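Local coordinates for major capsid protein (Human herpesvirus 1, PDB 1NO7), which forms the main building block of the herpes simplex virus capsid shell, the fragment here being its protease-resistant upper domain, at residues H94-F99 / A123-V128; N129-L134 / Q554-H559; L459-P464 / N475-D480. All coordinates share one frame; numbering follows the deposited sequence.

Overall arrangement
Following the chain from the N terminus, contact 1 comes first: 94-99 and 123-128 close a short loop by pairing strands 98-100 and 122-124. The chain then runs straight into 129-134, the first half of contact 2. Its partner, helix 554-562, lies more than 400 residues on, so contact 2 closes a very long loop. Contact 3 falls within that loop and is itself a short closure, of strand 457-462 on strand 478-483. Contact 1 touches both others: Arg-126 meets Leu-132 and Pro-133, while Trp-125 and Val-127 meet Pro-464 and Ile-478. Contacts 2 and 3 do not touch; their nearest atoms are about 8 Å apart.

Contact 1: H94-F99 / A123-V128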
loop_
_atom_site.group_PDB
_atom_site.type_symbol
_atom_site.label_atom_id
_atom_site.label_comp_id
_atom_site.label_asym_id
_atom_site.label_seq_id
_atom_site.Cartn_x
_atom_site.Cartn_y
_atom_site.Cartn_z
ATOM N N HIS A 94 -18.043 -25.176 -6.102
ATOM C CA HIS A 94 -18.926 -24.106 -6.572
ATOM C C HIS A 94 -18.189 -22.818 -6.898
ATOM O O HIS A 94 -17.234 -22.439 -6.205
ATOM C CB HIS A 94 -19.980 -23.822 -5.521
ATOM C CG HIS A 94 -21.078 -22.934 -6.002
ATOM N ND1 HIS A 94 -21.956 -23.314 -6.992
ATOM C CD2 HIS A 94 -21.459 -21.691 -5.619
ATOM C CE1 HIS A 94 -22.836 -22.347 -7.198
ATOM N NE2 HIS A 94 -22.557 -21.350 -6.377
ATOM N N PRO A 95 -18.640 -22.113 -7.949
ATOM C CA PRO A 95 -18.046 -20.848 -8.409
ATOM C C PRO A 95 -18.045 -19.748 -7.340
ATOM O O PRO A 95 -16.990 -19.253 -6.944
ATOM C CB PRO A 95 -18.912 -20.475 -9.611
ATOM C CG PRO A 95 -19.430 -21.804 -10.085
ATOM C CD PRO A 95 -19.786 -22.482 -8.793
ATOM N N ALA A 96 -19.224 -19.374 -6.859
ATOM C CA ALA A 96 -19.304 -18.328 -5.858
ATOM C C ALA A 96 -18.590 -18.666 -4.551
ATOM O O ALA A 96 -18.695 -17.911 -3.585
ATOM C CB ALA A 96 -20.754 -17.991 -5.577
ATOM N N PHE A 97 -17.869 -19.779 -4.482
ATOM C CA PHE A 97 -17.193 -20.091 -3.226
ATOM C C PHE A 97 -15.826 -20.714 -3.361
ATOM O O PHE A 97 -15.403 -21.096 -4.449
ATOM C CB PHE A 97 -18.051 -21.016 -2.369
ATOM C CG PHE A 97 -19.306 -20.380 -1.866
ATOM C CD1 PHE A 97 -20.333 -20.046 -2.745
ATOM C CD2 PHE A 97 -19.447 -20.075 -0.520
ATOM C CE1 PHE A 97 -21.494 -19.403 -2.291
ATOM C CE2 PHE A 97 -20.614 -19.427 -0.039
ATOM C CZ PHE A 97 -21.636 -19.089 -0.929
ATOM N N ASP A 98 -15.135 -20.806 -2.230
ATOM C CA ASP A 98 -13.816 -21.422 -2.173
ATOM C C ASP A 98 -13.899 -22.474 -1.068
ATOM O O ASP A 98 -14.223 -22.157 0.087
ATOM C CB ASP A 98 -12.736 -20.384 -1.842
ATOM C CG ASP A 98 -11.906 -19.986 -3.059
ATOM O OD1 ASP A 98 -11.451 -20.895 -3.790
ATOM O OD2 ASP A 98 -11.694 -18.770 -3.277
ATOM N N PHE A 99 -13.637 -23.728 -1.430
ATOM C CA PHE A 99 -13.690 -24.828 -0.465
ATOM C C PHE A 99 -12.280 -25.293 -0.201
ATOM O O PHE A 99 -11.548 -25.638 -1.133
ATOM C CB PHE A 99 -14.529 -25.989 -1.021
ATOM C CG PHE A 99 -15.914 -25.574 -1.434
ATOM C CD1 PHE A 99 -16.121 -24.903 -2.650
ATOM C CD2 PHE A 99 -16.991 -25.747 -0.562
ATOM C CE1 PHE A 99 -17.383 -24.401 -2.981
ATOM C CE2 PHE A 99 -18.252 -25.254 -0.876
ATOM C CZ PHE A 99 -18.457 -24.577 -2.085
ATOM N N ALA A 123 -15.541 -23.499 3.757
ATOM C CA ALA A 123 -15.730 -22.836 2.487
ATOM C C ALA A 123 -15.945 -21.352 2.736
ATOM O O ALA A 123 -16.671 -20.950 3.668
ATOM C CB ALA A 123 -16.914 -23.420 1.769
ATOM N N THR A 124 -15.304 -20.544 1.896
ATOM C CA THR A 124 -15.382 -19.097 1.996
ATOM C C THR A 124 -15.988 -18.531 0.716
ATOM O O THR A 124 -15.824 -19.100 -0.365
ATOM C CB THR A 124 -13.987 -18.503 2.205
ATOM O OG1 THR A 124 -14.076 -17.082 2.253
ATOM C CG2 THR A 124 -13.078 -18.879 1.053
ATOM N N TRP A 125 -16.676 -17.400 0.847
ATOM C CA TRP A 125 -17.334 -16.767 -0.291
ATOM C C TRP A 125 -16.468 -15.891 -1.200
ATOM O O TRP A 125 -16.281 -14.713 -0.895
ATOM C CB TRP A 125 -18.514 -15.918 0.207
ATOM C CG TRP A 125 -19.179 -15.209 -0.912
ATOM C CD1 TRP A 125 -19.601 -15.772 -2.073
ATOM C CD2 TRP A 125 -19.468 -13.808 -1.018
ATOM N NE1 TRP A 125 -20.132 -14.816 -2.908
ATOM C CE2 TRP A 125 -20.064 -13.598 -2.286
ATOM C CE3 TRP A 125 -19.280 -12.710 -0.173
ATOM C CZ2 TRP A 125 -20.476 -12.329 -2.732
ATOM C CZ3 TRP A 125 -19.692 -11.441 -0.618
ATOM C CH2 TRP A 125 -20.282 -11.269 -1.890
ATOM N N ARG A 126 -15.945 -16.426 -2.305
ATOM C CA ARG A 126 -15.151 -15.593 -3.230
ATOM C C ARG A 126 -15.980 -14.335 -3.379
ATOM O O ARG A 126 -17.152 -14.410 -3.748
ATOM C CB ARG A 126 -15.030 -16.264 -4.585
ATOM C CG ARG A 126 -14.160 -17.481 -4.573
ATOM C CD ARG A 126 -14.386 -18.327 -5.796
ATOM N NE ARG A 126 -13.479 -19.467 -5.811
ATOM C CZ ARG A 126 -13.627 -20.530 -6.593
ATOM N NH1 ARG A 126 -14.659 -20.603 -7.427
ATOM N NH2 ARG A 126 -12.743 -21.520 -6.544
ATOM N N VAL A 127 -15.393 -13.178 -3.115
ATOM C CA VAL A 127 -16.201 -11.965 -3.161
ATOM C C VAL A 127 -16.285 -11.299 -4.516
ATOM O O VAL A 127 -17.382 -11.097 -5.056
ATOM C CB VAL A 127 -15.700 -10.918 -2.152
ATOM C CG1 VAL A 127 -16.515 -9.644 -2.287
ATOM C CG2 VAL A 127 -15.809 -11.460 -0.748
ATOM N N VAL A 128 -15.147 -10.898 -5.055
ATOM C CA VAL A 128 -15.193 -10.265 -6.357
ATOM C C VAL A 128 -15.164 -11.386 -7.353
ATOM O O VAL A 128 -14.711 -12.488 -7.034
ATOM C CB VAL A 128 -13.972 -9.390 -6.619
ATOM C CG1 VAL A 128 -14.200 -7.996 -6.059
ATOM C CG2 VAL A 128 -12.738 -10.054 -5.991
#
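The side chains of Arg-126 and Asp-98 cross at about a right angle and form a salt bridge. The guanidinium grips side-on. NH2 of Arg-126 bonds OD1 of Asp-98 at 3.1 Å, and NE of Arg-126 bonds OD2 of Asp-98 at 3.2 Å. Both nitrogens come from above the carboxylate plane, and the two flat groups are turned 88° apart. The same guanidinium holds a backbone carbonyl: NH1 of Arg-126 donates to Pro-95 O at 2.7 Å, within the type I turn from His-94 to Phe-97. The Arg-126 chain stays straight as far as NE, with NE anti to CB (chi3 177°). Glu-92 also forms a salt bridge with Arg-126 NH2, a second acidic partner.

Beside this, Trp-125 turns the edge of its five-membered ring toward a face of Phe-97. The centroids are 5.2 Å apart and the planes meet at 54°. Trp-125 CD1 lies over that face, offset toward the rim.

Two backbone bonds set the register of the strands behind Asp-98. Asp-98 N donates to Thr-124 O at 2.6 Å, and Thr-124 N to Asp-98 O at 2.7 Å. They make Asp-98 and Thr-124 an antiparallel hydrogen-bonded pair, with Asp-98 CB against Thr-124 CG2 on one side of the ribbon. On the other side, in the non-hydrogen-bonded pair, Ala-123 CB meets CD2 of Phe-99. Thr-124 OG1 bonds Arg-553, which also makes a weak, long ion pair with Asp-98.

This two-stranded antiparallel ribbon of 98-100 and 122-124 lies near the surface of the upper domain. Arg-553 lies close to helix 554-562, while Trp-125 packs on Pro-464, just past strand 457-462.

Contact 2: N129-L134 / Q554-H559; sequences NGNLPL and QPVVQH
Pro-555 packs its ring into the bend of 129-134, a short 3-10 turn followed by loop. The motif is a loop wrapped on the first turn of an alpha-helix, 554-562, within the upper domain. No hydrogen bond crosses between the two segments, so the contact rests on packing.

The first kind of packing is carbon against backbone oxygen. Pro-555 CG lies 3.2 Å from Asn-131 O, and Pro-555 CB lies 3.7 Å from Gly-130 O. Val-556 brings CG2 to the same Gly-130 carbonyl, 3.5 Å from its O. That methyl is anti to the carbonyl carbon of Val-556, on the side of its backbone N.

The second kind is carbon against carbon. Pro-555 CG also meets Pro-133 CA, at 3.9 Å. Further along the helix, Leu-134 and Gln-558 cross at about a right angle.

Several polar groups are paired within each segment or with neighbours. In the loop, Leu-132 N bonds Asn-129 O and closes the 3-10 turn. In the helix, His-559 N bonds Pro-555 O. Gly-130 O accepts a hydrogen bond from Arg-142 and His-559 NE2 bonds Asp-143, both partners belonging to helix 139-150, which also touches Leu-134. Gln-558 turns its amide to Glu-562, one helical turn on, and Val-556 packs on Leu-574 of helix 567-577, so the loop and three helices meet here.

Gln-558 is poorly ordered, so its place is less sure. At the end of the segment, one methyl does the touching: Leu-134 CD1 rests 3.5 Å from Gln-558 CG.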
loop_
_atom_site.group_PDB
_atom_site.type_symbol
_atom_site.label_atom_id
_atom_site.label_comp_id
_atom_site.label_asym_id
_atom_site.label_seq_id
_atom_site.Cartn_x
_atom_site.Cartn_y
_atom_site.Cartn_z
ATOM N N ASN A 129 -15.636 -11.102 -8.560
ATOM C CA ASN A 129 -15.631 -12.102 -9.601
ATOM C C ASN A 129 -14.167 -12.385 -9.924
ATOM O O ASN A 129 -13.815 -13.456 -10.407
ATOM C CB ASN A 129 -16.342 -11.572 -10.839
ATOM C CG ASN A 129 -15.489 -10.609 -11.618
ATOM O OD1 ASN A 129 -14.464 -10.993 -12.212
ATOM N ND2 ASN A 129 -15.893 -9.340 -11.617
ATOM N N GLY A 130 -13.306 -11.419 -9.646
ATOM C CA GLY A 130 -11.893 -11.609 -9.937
ATOM C C GLY A 130 -11.278 -12.807 -9.228
ATOM O O GLY A 130 -10.212 -13.308 -9.627
ATOM N N ASN A 131 -11.958 -13.282 -8.189
ATOM C CA ASN A 131 -11.456 -14.411 -7.433
ATOM C C ASN A 131 -11.660 -15.814 -8.006
ATOM O O ASN A 131 -11.143 -16.785 -7.438
ATOM C CB ASN A 131 -12.004 -14.338 -6.024
ATOM C CG ASN A 131 -11.276 -13.326 -5.204
ATOM O OD1 ASN A 131 -11.808 -12.785 -4.236
ATOM N ND2 ASN A 131 -10.028 -13.061 -5.584
ATOM N N LEU A 132 -12.395 -15.936 -9.114
ATOM C CA LEU A 132 -12.604 -17.254 -9.718
ATOM C C LEU A 132 -11.257 -17.707 -10.246
ATOM O O LEU A 132 -10.623 -16.987 -11.014
ATOM C CB LEU A 132 -13.611 -17.196 -10.874
ATOM C CG LEU A 132 -15.069 -16.952 -10.474
ATOM C CD1 LEU A 132 -15.897 -16.763 -11.718
ATOM C CD2 LEU A 132 -15.600 -18.114 -9.638
ATOM N N PRO A 133 -10.802 -18.906 -9.841
ATOM C CA PRO A 133 -9.501 -19.416 -10.300
ATOM C C PRO A 133 -9.278 -19.198 -11.786
ATOM O O PRO A 133 -10.234 -19.144 -12.577
ATOM C CB PRO A 133 -9.535 -20.892 -9.900
ATOM C CG PRO A 133 -11.012 -21.207 -9.819
ATOM C CD PRO A 133 -11.580 -19.969 -9.179
ATOM N N LEU A 134 -8.011 -19.052 -12.158
ATOM C CA LEU A 134 -7.671 -18.811 -13.545
ATOM C C LEU A 134 -8.086 -19.950 -14.447
ATOM O O LEU A 134 -8.115 -19.803 -15.676
ATOM C CB LEU A 134 -6.177 -18.541 -13.685
ATOM C CG LEU A 134 -5.845 -17.060 -13.480
ATOM C CD1 LEU A 134 -4.344 -16.852 -13.449
ATOM C CD2 LEU A 134 -6.477 -16.249 -14.615
ATOM N N GLN A 554 -5.497 -15.140 -4.385
ATOM C CA GLN A 554 -4.475 -15.520 -5.350
ATOM C C GLN A 554 -4.806 -15.359 -6.830
ATOM O O GLN A 554 -4.029 -14.736 -7.561
ATOM C CB GLN A 554 -4.009 -16.948 -5.086
ATOM C CG GLN A 554 -2.624 -17.254 -5.659
ATOM C CD GLN A 554 -1.540 -16.379 -5.049
ATOM O OE1 GLN A 554 -1.478 -16.213 -3.822
ATOM N NE2 GLN A 554 -0.672 -15.825 -5.893
ATOM N N PRO A 555 -5.946 -15.913 -7.303
ATOM C CA PRO A 555 -6.258 -15.756 -8.731
ATOM C C PRO A 555 -5.834 -14.369 -9.232
ATOM O O PRO A 555 -5.022 -14.261 -10.158
ATOM C CB PRO A 555 -7.767 -15.962 -8.775
ATOM C CG PRO A 555 -7.971 -17.008 -7.714
ATOM C CD PRO A 555 -7.087 -16.506 -6.578
ATOM N N VAL A 556 -6.348 -13.315 -8.596
ATOM C CA VAL A 556 -6.003 -11.947 -8.988
ATOM C C VAL A 556 -4.498 -11.757 -9.044
ATOM O O VAL A 556 -3.947 -11.363 -10.076
ATOM C CB VAL A 556 -6.567 -10.914 -8.005
ATOM C CG1 VAL A 556 -6.125 -9.514 -8.423
ATOM C CG2 VAL A 556 -8.092 -10.997 -7.987
ATOM N N VAL A 557 -3.837 -12.008 -7.919
ATOM C CA VAL A 557 -2.379 -11.893 -7.871
ATOM C C VAL A 557 -1.851 -12.606 -9.103
ATOM O O VAL A 557 -1.301 -11.995 -10.020
ATOM C CB VAL A 557 -1.776 -12.639 -6.672
ATOM C CG1 VAL A 557 -0.253 -12.496 -6.701
ATOM C CG2 VAL A 557 -2.385 -12.136 -5.358
ATOM N N GLN A 558 -2.046 -13.920 -9.104
ATOM C CA GLN A 558 -1.603 -14.771 -10.188
ATOM C C GLN A 558 -1.870 -14.077 -11.513
ATOM O O GLN A 558 -1.021 -14.077 -12.418
ATOM C CB GLN A 558 -2.331 -16.118 -10.127
ATOM C CG GLN A 558 -1.743 -17.148 -11.060
ATOM C CD GLN A 558 -0.233 -17.065 -11.091
ATOM O OE1 GLN A 558 0.428 -17.173 -10.053
ATOM N NE2 GLN A 558 0.326 -16.864 -12.282
ATOM N N HIS A 559 -3.044 -13.463 -11.617
ATOM C CA HIS A 559 -3.399 -12.774 -12.844
ATOM C C HIS A 559 -2.268 -11.822 -13.199
ATOM O O HIS A 559 -1.520 -12.067 -14.151
ATOM C CB HIS A 559 -4.701 -11.998 -12.667
ATOM C CG HIS A 559 -5.033 -11.118 -13.830
ATOM N ND1 HIS A 559 -6.176 -10.343 -13.876
ATOM C CD2 HIS A 559 -4.362 -10.876 -14.983
ATOM C CE1 HIS A 559 -6.190 -9.658 -15.009
ATOM N NE2 HIS A 559 -5.102 -9.963 -15.698
#

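Contact 3: L459-P464 / N475-D480; sequences LCSAAP and NMRIFD
Arg-477 lays one face of its guanidinium over Ala-462 CA, which sits 3.5 Å above the plane and toward the rim. Ala-463 N lies over the same face. At the edge, in plane, is Ser-461 OG. In the Phe-479 ring, the carbonyl oxygen of Arg-477 lies over the centre of one face.

These groups sit on an antiparallel strand pair, 457-462 with 478-483, the second and third strands of a three-stranded sheet. Cys-460 pairs with Asp-480 and Ala-462 with Ile-478, both hydrogen-bonded pairs. Ser-461 and Phe-479 form the non-hydrogen-bonded pair between them. Cys-460 N bonds Asp-480 O at 3.0 Å, and Ile-478 N bonds Ala-462 O at 2.8 Å; each pair has a return bond. The face bearing Ser-461 and Phe-479 is opposite the face bearing Cys-460, Ala-462, Ile-478 and Asp-480.

Pro-464, past the end of its strand, brings CG to Ile-478 CD1 at 4.1 Å. Ile-478 also packs on Val-127, linking the sheet to the 123-128 segment, and Asp-480 uses its carboxylate on the backbone N of Ser-551. Strand 307-308 flanks 457-462 on its other edge, where Leu-459 bonds Ser-307.

The Arg-477 chain bends at chi3 (81°), which turns NE out of line with the chain's carbons. Asp-303 forms a salt bridge with NH2. The grip on the serine is end-on, two nitrogens to one oxygen: Ser-461 OG lies 2.9 Å from Arg-477 NH1 and 3.3 Å from Arg-477 NH2.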
loop_
_atom_site.group_PDB
_atom_site.type_symbol
_atom_site.label_atom_id
_atom_site.label_comp_id
_atom_site.label_asym_id
_atom_site.label_seq_id
_atom_site.Cartn_x
_atom_site.Cartn_y
_atom_site.Cartn_z
ATOM N N LEU A 459 -5.356 -5.454 11.337
ATOM C CA LEU A 459 -6.126 -6.623 10.900
ATOM C C LEU A 459 -7.604 -6.321 11.116
ATOM O O LEU A 459 -8.076 -6.281 12.255
ATOM C CB LEU A 459 -5.753 -7.875 11.703
ATOM C CG LEU A 459 -6.628 -9.091 11.347
ATOM C CD1 LEU A 459 -6.328 -9.507 9.894
ATOM C CD2 LEU A 459 -6.353 -10.264 12.304
ATOM N N CYS A 460 -8.334 -6.094 10.032
ATOM C CA CYS A 460 -9.760 -5.801 10.152
ATOM C C CYS A 460 -10.597 -6.953 9.575
ATOM O O CYS A 460 -10.041 -7.887 8.983
ATOM C CB CYS A 460 -10.072 -4.476 9.449
ATOM S SG CYS A 460 -9.190 -4.260 7.881
ATOM N N SER A 461 -11.919 -6.909 9.755
ATOM C CA SER A 461 -12.773 -7.983 9.242
ATOM C C SER A 461 -14.271 -7.752 9.367
ATOM O O SER A 461 -14.715 -6.800 10.004
ATOM C CB SER A 461 -12.449 -9.283 9.957
ATOM O OG SER A 461 -12.787 -9.199 11.332
ATOM N N ALA A 462 -15.041 -8.675 8.791
ATOM C CA ALA A 462 -16.502 -8.615 8.821
ATOM C C ALA A 462 -17.170 -9.714 7.982
ATOM O O ALA A 462 -16.524 -10.388 7.160
ATOM C CB ALA A 462 -16.984 -7.243 8.340
ATOM N N ALA A 463 -18.468 -9.895 8.214
ATOM C CA ALA A 463 -19.255 -10.863 7.472
ATOM C C ALA A 463 -19.694 -10.117 6.218
ATOM O O ALA A 463 -19.782 -8.887 6.214
ATOM C CB ALA A 463 -20.460 -11.300 8.282
ATOM N N PRO A 464 -19.967 -10.851 5.135
ATOM C CA PRO A 464 -20.399 -10.332 3.827
ATOM C C PRO A 464 -21.592 -9.351 3.828
ATOM O O PRO A 464 -22.383 -9.326 4.771
ATOM C CB PRO A 464 -20.698 -11.608 3.052
ATOM C CG PRO A 464 -19.684 -12.583 3.637
ATOM C CD PRO A 464 -19.818 -12.317 5.104
ATOM N N ASN A 475 -21.440 -17.709 9.319
ATOM C CA ASN A 475 -20.045 -17.848 9.737
ATOM C C ASN A 475 -18.763 -17.405 9.186
ATOM O O ASN A 475 -18.234 -16.378 9.599
ATOM C CB ASN A 475 -19.924 -19.255 10.092
ATOM C CG ASN A 475 -21.200 -19.592 10.789
ATOM O OD1 ASN A 475 -22.263 -19.029 10.524
ATOM N ND2 ASN A 475 -21.125 -20.525 11.727
ATOM N N MET A 476 -18.153 -18.118 8.294
ATOM C CA MET A 476 -16.784 -17.650 7.926
ATOM C C MET A 476 -16.664 -16.161 7.550
ATOM O O MET A 476 -17.300 -15.770 6.575
ATOM C CB MET A 476 -16.325 -18.457 6.732
ATOM C CG MET A 476 -15.117 -19.340 6.986
ATOM S SD MET A 476 -15.337 -20.365 8.459
ATOM C CE MET A 476 -14.353 -19.433 9.640
ATOM N N ARG A 477 -15.851 -15.287 8.276
ATOM C CA ARG A 477 -15.821 -13.863 7.980
ATOM C C ARG A 477 -14.605 -13.521 7.144
ATOM O O ARG A 477 -13.606 -14.245 7.143
ATOM C CB ARG A 477 -15.835 -13.049 9.282
ATOM C CG ARG A 477 -17.194 -13.084 9.977
ATOM C CD ARG A 477 -17.132 -12.856 11.490
ATOM N NE ARG A 477 -17.034 -11.449 11.871
ATOM C CZ ARG A 477 -15.923 -10.723 11.797
ATOM N NH1 ARG A 477 -14.796 -11.264 11.352
ATOM N NH2 ARG A 477 -15.935 -9.453 12.172
ATOM N N ILE A 478 -14.710 -12.412 6.423
ATOM C CA ILE A 478 -13.640 -11.952 5.554
ATOM C C ILE A 478 -12.541 -11.230 6.324
ATOM O O ILE A 478 -12.823 -10.381 7.169
ATOM C CB ILE A 478 -14.195 -10.996 4.510
ATOM C CG1 ILE A 478 -15.338 -11.680 3.761
ATOM C CG2 ILE A 478 -13.093 -10.577 3.554
ATOM C CD1 ILE A 478 -16.124 -10.749 2.860
ATOM N N PHE A 479 -11.290 -11.574 6.041
ATOM C CA PHE A 479 -10.175 -10.921 6.711
ATOM C C PHE A 479 -9.293 -10.155 5.754
ATOM O O PHE A 479 -8.979 -10.628 4.655
ATOM C CB PHE A 479 -9.311 -11.924 7.463
ATOM C CG PHE A 479 -9.974 -12.497 8.660
ATOM C CD1 PHE A 479 -10.828 -11.720 9.421
ATOM C CD2 PHE A 479 -9.729 -13.804 9.043
ATOM C CE1 PHE A 479 -11.439 -12.230 10.557
ATOM C CE2 PHE A 479 -10.331 -14.337 10.181
ATOM C CZ PHE A 479 -11.193 -13.543 10.944
ATOM N N ASP A 480 -8.878 -8.976 6.198
ATOM C CA ASP A 480 -8.027 -8.110 5.401
ATOM C C ASP A 480 -6.998 -7.390 6.271
ATOM O O ASP A 480 -7.309 -6.909 7.366
ATOM C CB ASP A 480 -8.895 -7.097 4.649
ATOM C CG ASP A 480 -9.927 -7.763 3.753
ATOM O OD1 ASP A 480 -9.527 -8.459 2.789
ATOM O OD2 ASP A 480 -11.139 -7.591 4.019
#